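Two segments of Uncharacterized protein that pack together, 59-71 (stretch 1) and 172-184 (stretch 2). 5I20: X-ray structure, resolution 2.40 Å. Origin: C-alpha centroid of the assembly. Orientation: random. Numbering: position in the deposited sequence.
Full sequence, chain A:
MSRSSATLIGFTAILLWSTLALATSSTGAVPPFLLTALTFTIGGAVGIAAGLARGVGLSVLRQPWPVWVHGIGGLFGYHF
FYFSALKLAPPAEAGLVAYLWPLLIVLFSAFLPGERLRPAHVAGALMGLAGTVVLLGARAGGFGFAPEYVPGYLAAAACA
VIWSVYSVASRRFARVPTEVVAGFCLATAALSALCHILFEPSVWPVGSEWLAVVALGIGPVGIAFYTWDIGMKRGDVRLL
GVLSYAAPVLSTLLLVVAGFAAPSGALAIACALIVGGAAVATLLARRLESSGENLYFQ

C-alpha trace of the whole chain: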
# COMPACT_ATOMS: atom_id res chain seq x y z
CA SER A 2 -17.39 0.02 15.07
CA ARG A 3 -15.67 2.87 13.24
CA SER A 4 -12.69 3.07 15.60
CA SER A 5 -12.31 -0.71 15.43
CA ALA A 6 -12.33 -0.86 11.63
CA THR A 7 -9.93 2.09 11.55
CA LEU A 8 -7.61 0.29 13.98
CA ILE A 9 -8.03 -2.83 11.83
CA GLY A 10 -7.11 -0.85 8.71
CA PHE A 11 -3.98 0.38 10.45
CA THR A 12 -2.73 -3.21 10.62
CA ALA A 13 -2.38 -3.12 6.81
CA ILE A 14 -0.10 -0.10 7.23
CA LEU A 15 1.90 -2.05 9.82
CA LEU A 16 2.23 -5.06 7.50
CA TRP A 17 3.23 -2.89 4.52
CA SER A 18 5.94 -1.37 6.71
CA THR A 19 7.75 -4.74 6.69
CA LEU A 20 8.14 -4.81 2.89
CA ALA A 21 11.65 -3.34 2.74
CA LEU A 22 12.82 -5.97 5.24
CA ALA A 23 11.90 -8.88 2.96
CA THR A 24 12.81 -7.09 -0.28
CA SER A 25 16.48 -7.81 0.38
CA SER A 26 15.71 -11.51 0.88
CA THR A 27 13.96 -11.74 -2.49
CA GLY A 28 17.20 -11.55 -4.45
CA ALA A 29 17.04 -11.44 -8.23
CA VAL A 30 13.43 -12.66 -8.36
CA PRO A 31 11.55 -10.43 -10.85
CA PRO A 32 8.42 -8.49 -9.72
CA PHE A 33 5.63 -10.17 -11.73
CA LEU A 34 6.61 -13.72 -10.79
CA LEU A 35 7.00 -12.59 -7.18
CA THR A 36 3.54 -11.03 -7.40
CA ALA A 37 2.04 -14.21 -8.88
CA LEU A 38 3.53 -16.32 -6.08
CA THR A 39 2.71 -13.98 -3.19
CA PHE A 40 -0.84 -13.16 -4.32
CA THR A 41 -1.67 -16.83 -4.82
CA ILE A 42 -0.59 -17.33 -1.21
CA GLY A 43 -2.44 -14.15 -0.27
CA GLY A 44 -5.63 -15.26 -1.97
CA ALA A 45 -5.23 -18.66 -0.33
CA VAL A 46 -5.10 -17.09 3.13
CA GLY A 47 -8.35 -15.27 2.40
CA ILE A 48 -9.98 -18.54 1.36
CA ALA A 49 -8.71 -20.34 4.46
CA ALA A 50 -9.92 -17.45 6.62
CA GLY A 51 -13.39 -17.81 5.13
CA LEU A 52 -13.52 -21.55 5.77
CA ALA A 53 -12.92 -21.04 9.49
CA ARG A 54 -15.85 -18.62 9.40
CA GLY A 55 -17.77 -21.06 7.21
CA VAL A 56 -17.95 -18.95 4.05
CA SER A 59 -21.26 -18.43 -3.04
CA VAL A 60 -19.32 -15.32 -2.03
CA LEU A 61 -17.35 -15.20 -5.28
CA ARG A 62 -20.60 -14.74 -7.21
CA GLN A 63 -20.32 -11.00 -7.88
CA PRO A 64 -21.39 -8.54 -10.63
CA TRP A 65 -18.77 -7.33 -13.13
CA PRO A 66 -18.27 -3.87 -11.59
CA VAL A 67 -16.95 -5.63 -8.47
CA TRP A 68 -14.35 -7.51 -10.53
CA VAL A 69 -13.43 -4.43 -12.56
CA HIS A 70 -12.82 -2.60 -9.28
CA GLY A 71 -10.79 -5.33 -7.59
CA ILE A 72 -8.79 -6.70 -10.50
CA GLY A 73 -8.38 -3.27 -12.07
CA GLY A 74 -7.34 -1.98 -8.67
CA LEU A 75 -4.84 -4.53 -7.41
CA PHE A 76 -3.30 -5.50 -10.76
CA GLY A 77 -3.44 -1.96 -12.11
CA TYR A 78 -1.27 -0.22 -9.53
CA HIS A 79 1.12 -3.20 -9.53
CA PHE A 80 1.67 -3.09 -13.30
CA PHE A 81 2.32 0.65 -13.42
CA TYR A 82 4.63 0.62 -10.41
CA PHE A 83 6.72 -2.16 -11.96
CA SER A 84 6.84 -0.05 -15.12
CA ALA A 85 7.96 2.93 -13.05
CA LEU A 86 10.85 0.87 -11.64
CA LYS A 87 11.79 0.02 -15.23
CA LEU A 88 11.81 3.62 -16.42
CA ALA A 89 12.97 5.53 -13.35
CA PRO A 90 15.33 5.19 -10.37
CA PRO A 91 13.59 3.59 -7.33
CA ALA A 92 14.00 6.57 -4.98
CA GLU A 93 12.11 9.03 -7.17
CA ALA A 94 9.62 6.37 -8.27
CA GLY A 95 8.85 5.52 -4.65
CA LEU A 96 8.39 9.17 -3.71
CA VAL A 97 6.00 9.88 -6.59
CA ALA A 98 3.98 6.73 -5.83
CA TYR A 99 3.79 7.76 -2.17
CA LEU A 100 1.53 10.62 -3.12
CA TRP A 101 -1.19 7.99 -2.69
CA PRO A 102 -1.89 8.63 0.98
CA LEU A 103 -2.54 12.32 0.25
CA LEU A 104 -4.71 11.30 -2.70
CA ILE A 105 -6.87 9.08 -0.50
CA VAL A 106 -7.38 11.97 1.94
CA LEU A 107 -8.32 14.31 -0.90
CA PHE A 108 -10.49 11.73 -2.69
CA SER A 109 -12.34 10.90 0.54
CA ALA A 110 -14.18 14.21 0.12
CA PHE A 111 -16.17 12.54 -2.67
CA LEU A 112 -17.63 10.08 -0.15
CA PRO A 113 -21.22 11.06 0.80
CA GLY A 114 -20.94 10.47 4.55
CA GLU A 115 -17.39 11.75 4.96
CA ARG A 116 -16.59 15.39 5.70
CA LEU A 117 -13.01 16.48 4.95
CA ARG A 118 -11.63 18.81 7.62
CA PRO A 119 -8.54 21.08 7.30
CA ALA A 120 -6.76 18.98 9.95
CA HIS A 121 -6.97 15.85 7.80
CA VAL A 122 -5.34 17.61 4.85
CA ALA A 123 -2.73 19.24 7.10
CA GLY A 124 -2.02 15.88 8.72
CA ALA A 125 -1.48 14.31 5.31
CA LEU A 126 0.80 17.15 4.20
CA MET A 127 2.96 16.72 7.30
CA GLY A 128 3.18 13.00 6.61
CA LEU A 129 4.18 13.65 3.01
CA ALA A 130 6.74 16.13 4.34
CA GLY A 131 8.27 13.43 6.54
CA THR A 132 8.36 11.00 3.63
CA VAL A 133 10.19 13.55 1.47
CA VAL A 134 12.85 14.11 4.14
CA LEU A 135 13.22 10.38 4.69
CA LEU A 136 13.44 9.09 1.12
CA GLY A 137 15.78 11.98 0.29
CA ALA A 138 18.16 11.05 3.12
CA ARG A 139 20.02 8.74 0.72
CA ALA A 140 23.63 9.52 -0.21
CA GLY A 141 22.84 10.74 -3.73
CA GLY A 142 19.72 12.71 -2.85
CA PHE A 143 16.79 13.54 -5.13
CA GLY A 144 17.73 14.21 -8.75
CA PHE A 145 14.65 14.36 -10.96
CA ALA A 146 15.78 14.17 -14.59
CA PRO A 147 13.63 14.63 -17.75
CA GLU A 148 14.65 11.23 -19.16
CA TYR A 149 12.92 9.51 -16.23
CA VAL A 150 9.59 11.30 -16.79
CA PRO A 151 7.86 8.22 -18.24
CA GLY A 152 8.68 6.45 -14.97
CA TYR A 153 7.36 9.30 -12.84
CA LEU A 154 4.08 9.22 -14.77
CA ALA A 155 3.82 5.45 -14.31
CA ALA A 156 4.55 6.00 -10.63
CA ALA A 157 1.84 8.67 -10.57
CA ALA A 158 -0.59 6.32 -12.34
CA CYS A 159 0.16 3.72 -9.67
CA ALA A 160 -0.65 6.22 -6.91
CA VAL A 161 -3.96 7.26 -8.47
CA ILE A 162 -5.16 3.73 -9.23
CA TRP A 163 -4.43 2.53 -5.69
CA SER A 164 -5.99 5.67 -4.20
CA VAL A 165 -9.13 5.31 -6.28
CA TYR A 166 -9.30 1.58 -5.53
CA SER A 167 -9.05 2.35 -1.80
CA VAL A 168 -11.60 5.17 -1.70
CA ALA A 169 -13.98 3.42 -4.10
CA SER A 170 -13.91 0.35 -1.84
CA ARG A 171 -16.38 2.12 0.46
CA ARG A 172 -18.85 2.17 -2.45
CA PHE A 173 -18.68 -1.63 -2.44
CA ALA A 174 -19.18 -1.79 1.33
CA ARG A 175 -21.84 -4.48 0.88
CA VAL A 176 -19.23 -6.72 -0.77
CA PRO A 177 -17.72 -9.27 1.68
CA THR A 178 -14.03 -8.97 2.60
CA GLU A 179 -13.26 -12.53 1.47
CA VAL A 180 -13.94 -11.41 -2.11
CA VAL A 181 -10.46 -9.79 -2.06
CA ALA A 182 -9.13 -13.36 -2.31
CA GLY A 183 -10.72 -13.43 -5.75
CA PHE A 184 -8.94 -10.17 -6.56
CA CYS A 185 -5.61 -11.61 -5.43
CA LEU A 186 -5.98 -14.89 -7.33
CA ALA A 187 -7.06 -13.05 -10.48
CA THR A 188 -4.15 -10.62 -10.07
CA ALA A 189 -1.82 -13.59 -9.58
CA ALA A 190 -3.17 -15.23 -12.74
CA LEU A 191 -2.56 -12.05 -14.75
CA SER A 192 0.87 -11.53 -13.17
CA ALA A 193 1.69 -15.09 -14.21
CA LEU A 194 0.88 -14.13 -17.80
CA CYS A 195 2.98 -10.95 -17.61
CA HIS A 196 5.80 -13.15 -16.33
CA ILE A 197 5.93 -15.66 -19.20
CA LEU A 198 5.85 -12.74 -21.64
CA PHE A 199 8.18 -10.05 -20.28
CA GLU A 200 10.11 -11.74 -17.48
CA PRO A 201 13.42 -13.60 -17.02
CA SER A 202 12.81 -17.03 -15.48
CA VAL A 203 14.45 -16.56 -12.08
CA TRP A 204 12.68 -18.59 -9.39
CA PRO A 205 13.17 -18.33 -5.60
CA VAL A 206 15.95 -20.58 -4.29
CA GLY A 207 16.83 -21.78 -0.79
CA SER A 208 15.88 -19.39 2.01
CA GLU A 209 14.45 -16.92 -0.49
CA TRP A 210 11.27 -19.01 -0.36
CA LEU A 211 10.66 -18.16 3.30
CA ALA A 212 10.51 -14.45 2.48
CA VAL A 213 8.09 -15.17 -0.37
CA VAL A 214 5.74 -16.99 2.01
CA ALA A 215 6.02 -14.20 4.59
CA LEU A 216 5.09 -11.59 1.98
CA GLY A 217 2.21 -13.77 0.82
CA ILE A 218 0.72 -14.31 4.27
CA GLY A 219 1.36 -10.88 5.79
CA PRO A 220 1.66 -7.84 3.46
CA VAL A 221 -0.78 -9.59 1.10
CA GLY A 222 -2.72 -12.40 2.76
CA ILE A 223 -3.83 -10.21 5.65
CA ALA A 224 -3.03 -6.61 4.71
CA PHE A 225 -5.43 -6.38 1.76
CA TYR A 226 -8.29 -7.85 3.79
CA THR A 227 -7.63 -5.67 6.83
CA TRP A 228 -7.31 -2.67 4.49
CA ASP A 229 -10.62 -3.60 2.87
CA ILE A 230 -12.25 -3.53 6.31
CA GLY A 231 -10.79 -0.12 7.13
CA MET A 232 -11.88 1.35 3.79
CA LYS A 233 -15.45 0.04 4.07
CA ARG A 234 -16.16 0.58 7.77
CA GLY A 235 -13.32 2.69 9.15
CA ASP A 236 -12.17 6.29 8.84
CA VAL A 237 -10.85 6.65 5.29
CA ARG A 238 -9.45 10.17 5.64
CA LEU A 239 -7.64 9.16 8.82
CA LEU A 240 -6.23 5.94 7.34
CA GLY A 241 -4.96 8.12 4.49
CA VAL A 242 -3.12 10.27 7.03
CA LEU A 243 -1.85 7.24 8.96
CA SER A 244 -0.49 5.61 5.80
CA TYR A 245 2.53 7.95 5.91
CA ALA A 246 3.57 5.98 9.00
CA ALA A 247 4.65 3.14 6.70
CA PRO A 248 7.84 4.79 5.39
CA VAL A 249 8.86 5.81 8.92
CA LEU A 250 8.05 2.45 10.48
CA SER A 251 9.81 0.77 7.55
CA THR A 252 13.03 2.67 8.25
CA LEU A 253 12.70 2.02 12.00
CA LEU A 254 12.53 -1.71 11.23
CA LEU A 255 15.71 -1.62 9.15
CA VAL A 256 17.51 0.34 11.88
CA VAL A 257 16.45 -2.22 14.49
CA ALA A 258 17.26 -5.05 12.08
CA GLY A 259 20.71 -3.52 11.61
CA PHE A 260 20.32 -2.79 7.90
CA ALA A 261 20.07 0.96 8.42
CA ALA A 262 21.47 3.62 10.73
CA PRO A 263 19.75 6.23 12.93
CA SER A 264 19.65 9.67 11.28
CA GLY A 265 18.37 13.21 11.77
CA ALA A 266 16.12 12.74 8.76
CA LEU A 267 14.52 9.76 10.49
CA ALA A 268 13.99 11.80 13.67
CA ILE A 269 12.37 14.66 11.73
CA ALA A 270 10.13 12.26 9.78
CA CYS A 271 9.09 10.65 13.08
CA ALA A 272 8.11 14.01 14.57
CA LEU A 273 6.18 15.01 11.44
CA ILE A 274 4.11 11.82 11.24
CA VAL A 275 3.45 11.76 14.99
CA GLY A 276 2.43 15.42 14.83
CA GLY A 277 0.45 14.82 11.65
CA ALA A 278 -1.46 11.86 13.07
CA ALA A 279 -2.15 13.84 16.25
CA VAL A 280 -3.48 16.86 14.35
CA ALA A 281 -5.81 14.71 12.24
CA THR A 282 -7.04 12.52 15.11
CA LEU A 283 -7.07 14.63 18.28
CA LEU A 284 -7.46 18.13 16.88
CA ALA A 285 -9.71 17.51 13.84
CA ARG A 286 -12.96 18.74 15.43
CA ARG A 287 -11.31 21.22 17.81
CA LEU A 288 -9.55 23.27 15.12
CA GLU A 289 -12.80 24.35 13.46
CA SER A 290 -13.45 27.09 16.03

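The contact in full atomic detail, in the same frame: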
# COMPACT_ATOMS: atom_id res chain seq x y z
N SER A 59 -20.21 -19.31 -2.54
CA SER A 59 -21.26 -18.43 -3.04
C SER A 59 -20.86 -16.96 -2.93
O SER A 59 -21.53 -16.09 -3.49
CB SER A 59 -22.57 -18.68 -2.29
N VAL A 60 -19.77 -16.69 -2.22
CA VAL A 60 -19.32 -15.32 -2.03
C VAL A 60 -18.67 -14.75 -3.28
O VAL A 60 -18.72 -13.55 -3.53
CB VAL A 60 -18.32 -15.21 -0.86
CG1 VAL A 60 -19.05 -15.17 0.47
CG2 VAL A 60 -17.31 -16.35 -0.90
N LEU A 61 -18.06 -15.63 -4.08
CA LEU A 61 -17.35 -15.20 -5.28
C LEU A 61 -18.30 -14.93 -6.45
O LEU A 61 -17.86 -14.58 -7.55
CB LEU A 61 -16.31 -16.24 -5.69
CG LEU A 61 -15.14 -16.43 -4.71
CD1 LEU A 61 -14.14 -17.43 -5.25
CD2 LEU A 61 -14.47 -15.10 -4.40
N ARG A 62 -19.60 -15.10 -6.21
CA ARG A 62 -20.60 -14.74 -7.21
C ARG A 62 -20.90 -13.24 -7.11
O ARG A 62 -21.74 -12.82 -6.32
CB ARG A 62 -21.88 -15.55 -7.01
N GLN A 63 -20.19 -12.45 -7.92
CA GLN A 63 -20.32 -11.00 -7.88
C GLN A 63 -20.55 -10.42 -9.28
O GLN A 63 -20.14 -11.01 -10.27
CB GLN A 63 -19.07 -10.37 -7.26
CG GLN A 63 -18.79 -10.81 -5.83
CD GLN A 63 -19.80 -10.26 -4.84
OE1 GLN A 63 -20.43 -9.23 -5.08
NE2 GLN A 63 -19.95 -10.95 -3.72
N PRO A 64 -21.22 -9.25 -9.35
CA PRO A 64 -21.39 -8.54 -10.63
C PRO A 64 -20.05 -8.07 -11.19
O PRO A 64 -19.07 -7.99 -10.45
CB PRO A 64 -22.27 -7.34 -10.25
CG PRO A 64 -22.93 -7.73 -8.97
CD PRO A 64 -21.94 -8.59 -8.25
N TRP A 65 -20.01 -7.76 -12.49
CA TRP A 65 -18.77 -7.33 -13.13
C TRP A 65 -18.16 -6.01 -12.60
O TRP A 65 -16.94 -5.85 -12.67
CB TRP A 65 -18.96 -7.23 -14.65
CG TRP A 65 -19.90 -6.16 -15.11
CD1 TRP A 65 -21.23 -6.29 -15.37
CD2 TRP A 65 -19.58 -4.79 -15.37
NE1 TRP A 65 -21.76 -5.09 -15.77
CE2 TRP A 65 -20.76 -4.15 -15.78
CE3 TRP A 65 -18.40 -4.04 -15.29
CZ2 TRP A 65 -20.81 -2.80 -16.12
CZ3 TRP A 65 -18.44 -2.70 -15.63
CH2 TRP A 65 -19.64 -2.09 -16.03
N PRO A 66 -18.97 -5.06 -12.09
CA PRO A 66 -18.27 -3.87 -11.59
C PRO A 66 -17.41 -4.16 -10.36
O PRO A 66 -16.46 -3.43 -10.10
CB PRO A 66 -19.42 -2.92 -11.22
CG PRO A 66 -20.57 -3.37 -12.03
CD PRO A 66 -20.44 -4.86 -12.11
N VAL A 67 -17.74 -5.22 -9.63
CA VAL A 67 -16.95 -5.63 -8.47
C VAL A 67 -15.58 -6.15 -8.93
O VAL A 67 -14.55 -5.83 -8.33
CB VAL A 67 -17.68 -6.71 -7.65
CG1 VAL A 67 -16.77 -7.27 -6.56
CG2 VAL A 67 -18.96 -6.15 -7.04
N TRP A 68 -15.58 -6.95 -9.99
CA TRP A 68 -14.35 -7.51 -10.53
C TRP A 68 -13.50 -6.47 -11.24
O TRP A 68 -12.28 -6.54 -11.22
CB TRP A 68 -14.67 -8.66 -11.50
CG TRP A 68 -15.34 -9.80 -10.83
CD1 TRP A 68 -16.66 -10.16 -10.95
CD2 TRP A 68 -14.75 -10.73 -9.92
NE1 TRP A 68 -16.91 -11.26 -10.17
CE2 TRP A 68 -15.76 -11.64 -9.54
CE3 TRP A 68 -13.46 -10.89 -9.41
CZ2 TRP A 68 -15.52 -12.69 -8.65
CZ3 TRP A 68 -13.22 -11.94 -8.53
CH2 TRP A 68 -14.25 -12.82 -8.16
N VAL A 69 -14.15 -5.51 -11.89
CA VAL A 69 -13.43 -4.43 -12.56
C VAL A 69 -12.69 -3.61 -11.51
O VAL A 69 -11.53 -3.25 -11.69
CB VAL A 69 -14.37 -3.53 -13.38
CG1 VAL A 69 -13.66 -2.26 -13.81
CG2 VAL A 69 -14.89 -4.28 -14.60
N HIS A 70 -13.37 -3.35 -10.40
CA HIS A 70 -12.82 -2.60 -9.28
C HIS A 70 -11.63 -3.31 -8.64
O HIS A 70 -10.56 -2.72 -8.47
CB HIS A 70 -13.92 -2.34 -8.24
CG HIS A 70 -13.41 -1.92 -6.90
ND1 HIS A 70 -13.45 -2.75 -5.80
CD2 HIS A 70 -12.86 -0.76 -6.47
CE1 HIS A 70 -12.94 -2.12 -4.76
NE2 HIS A 70 -12.58 -0.91 -5.14
N GLY A 71 -11.81 -4.58 -8.29
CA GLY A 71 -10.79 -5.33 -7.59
C GLY A 71 -9.59 -5.73 -8.43
O GLY A 71 -8.44 -5.56 -8.01
N ARG A 172 -17.67 2.29 -1.60
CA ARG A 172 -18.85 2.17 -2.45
C ARG A 172 -19.32 0.72 -2.50
O ARG A 172 -20.52 0.44 -2.58
CB ARG A 172 -18.56 2.70 -3.86
CG ARG A 172 -19.59 2.34 -4.91
CD ARG A 172 -19.39 3.16 -6.18
NE ARG A 172 -20.42 4.20 -6.32
CZ ARG A 172 -20.42 5.13 -7.27
NH1 ARG A 172 -19.45 5.17 -8.17
NH2 ARG A 172 -21.40 6.03 -7.31
N PHE A 173 -18.37 -0.21 -2.45
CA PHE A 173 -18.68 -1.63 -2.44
C PHE A 173 -18.69 -2.19 -1.02
O PHE A 173 -18.29 -3.33 -0.80
CB PHE A 173 -17.66 -2.41 -3.29
CG PHE A 173 -17.60 -1.96 -4.72
CD1 PHE A 173 -18.51 -2.45 -5.65
CD2 PHE A 173 -16.64 -1.05 -5.14
CE1 PHE A 173 -18.45 -2.03 -6.97
CE2 PHE A 173 -16.58 -0.64 -6.45
CZ PHE A 173 -17.49 -1.13 -7.37
N ALA A 174 -19.17 -1.39 -0.07
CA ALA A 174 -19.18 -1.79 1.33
C ALA A 174 -20.02 -3.04 1.59
O ALA A 174 -19.78 -3.76 2.55
CB ALA A 174 -19.66 -0.64 2.20
N ARG A 175 -21.01 -3.29 0.74
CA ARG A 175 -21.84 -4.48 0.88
C ARG A 175 -21.07 -5.74 0.51
O ARG A 175 -21.41 -6.84 0.95
CB ARG A 175 -23.11 -4.37 0.03
N VAL A 176 -20.03 -5.58 -0.31
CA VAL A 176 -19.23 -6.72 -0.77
C VAL A 176 -18.34 -7.27 0.34
O VAL A 176 -17.55 -6.54 0.93
CB VAL A 176 -18.34 -6.33 -1.97
CG1 VAL A 176 -17.50 -7.51 -2.41
CG2 VAL A 176 -19.21 -5.82 -3.12
N PRO A 177 -18.48 -8.58 0.63
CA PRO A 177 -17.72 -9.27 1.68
C PRO A 177 -16.21 -9.14 1.50
O PRO A 177 -15.72 -9.05 0.38
CB PRO A 177 -18.16 -10.73 1.54
CG PRO A 177 -19.51 -10.66 0.91
CD PRO A 177 -19.44 -9.49 -0.03
N THR A 178 -15.48 -9.14 2.62
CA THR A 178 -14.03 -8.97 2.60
C THR A 178 -13.33 -10.12 1.89
O THR A 178 -12.33 -9.92 1.20
CB THR A 178 -13.47 -8.85 4.04
OG1 THR A 178 -14.12 -7.77 4.71
CG2 THR A 178 -11.97 -8.60 4.02
N GLU A 179 -13.87 -11.33 2.04
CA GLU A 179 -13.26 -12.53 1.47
C GLU A 179 -13.20 -12.49 -0.06
O GLU A 179 -12.49 -13.29 -0.67
CB GLU A 179 -14.02 -13.78 1.93
CG GLU A 179 -15.40 -13.51 2.51
CD GLU A 179 -15.35 -13.12 3.98
OE1 GLU A 179 -14.52 -13.68 4.72
OE2 GLU A 179 -16.15 -12.25 4.39
N VAL A 180 -13.93 -11.56 -0.66
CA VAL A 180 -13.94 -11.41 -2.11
C VAL A 180 -12.56 -10.95 -2.62
O VAL A 180 -12.17 -11.26 -3.74
CB VAL A 180 -15.04 -10.42 -2.56
CG1 VAL A 180 -14.98 -10.15 -4.06
CG2 VAL A 180 -16.41 -10.96 -2.18
N VAL A 181 -11.82 -10.24 -1.76
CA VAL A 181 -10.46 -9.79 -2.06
C VAL A 181 -9.56 -10.96 -2.47
O VAL A 181 -8.65 -10.81 -3.28
CB VAL A 181 -9.84 -9.05 -0.84
CG1 VAL A 181 -8.35 -8.83 -1.03
CG2 VAL A 181 -10.55 -7.72 -0.62
N ALA A 182 -9.83 -12.14 -1.91
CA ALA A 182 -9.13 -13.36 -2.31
C ALA A 182 -9.28 -13.60 -3.80
O ALA A 182 -8.34 -14.02 -4.47
CB ALA A 182 -9.65 -14.56 -1.52
N GLY A 183 -10.47 -13.32 -4.33
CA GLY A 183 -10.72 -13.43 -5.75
C GLY A 183 -9.91 -12.41 -6.53
O GLY A 183 -9.44 -12.69 -7.63
N PHE A 184 -9.75 -11.22 -5.95
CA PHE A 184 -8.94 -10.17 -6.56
C PHE A 184 -7.48 -10.59 -6.62
O PHE A 184 -6.80 -10.38 -7.62
CB PHE A 184 -9.06 -8.86 -5.77
CG PHE A 184 -10.46 -8.30 -5.72
CD1 PHE A 184 -11.42 -8.68 -6.64
CD2 PHE A 184 -10.80 -7.38 -4.74
CE1 PHE A 184 -12.70 -8.16 -6.58
CE2 PHE A 184 -12.08 -6.86 -4.67
CZ PHE A 184 -13.03 -7.24 -5.60

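No hydrogen bond crosses between the two stretches; the 698 Å² they bury rests on apolar and aromatic packing. Val60 opens the contact, its carbonyl O lying 3.7 Å from Val180 CG2. Leu61 has its CA-to-CB bond sideways, yet chi1 in m and chi2 in t bring its end nearer, with CD2 4.3 Å from Gly183 CA. Gly183 has no side chain, and an ideal CB there would fall 3.0 Å from Trp68 CH2, a clash, so the close approach depends on its absence.

Gln63 spends its amide within its own stretch: NE2 donates to Val60 O at 2.9 Å with an N-H...O angle of 166°. The folded side chain (chi1 and chi2 both m) still packs across the contact, where Gln63 NE2 is 3.9 Å from Val180 CG2.

From Trp65 onward stretch 1 is helical. Val67 meets several partners: its CG2 is 3.9 Å from Val176 CG2 and 4.0 Å from Phe173 CD1, while its CG1 lies 3.9 Å from Phe184 CZ and 4.2 Å from Val180 CG1. Trp68 starts away from stretch 2, but its ring returns to it, presenting its edge to Gly183, with CZ3 3.9 Å from Gly183 C. A weak bond from Trp68 NE1 to Gln63 O, 3.2 Å and 135°, ties the indole to the preceding loop.

His70 and Phe173 form an offset stack, their planes inclined by 29° and their centroids 4.5 Å apart; His70 CG approaches Phe173 CE2 to 3.4 Å. His70 NE2 is hydrogen-bonded elsewhere in the structure. Gly71 closes the contact with a CH-pi interaction: its CA sits 3.3 Å from the centroid of the Phe184 ring atoms (CG, CD1, CD2, CE1, CE2 and CZ), only 1° off the ring normal. An ideal CB on Gly71 would lie 2.1 Å from Phe184 CE1, so the ring occupies space that a side chain would need.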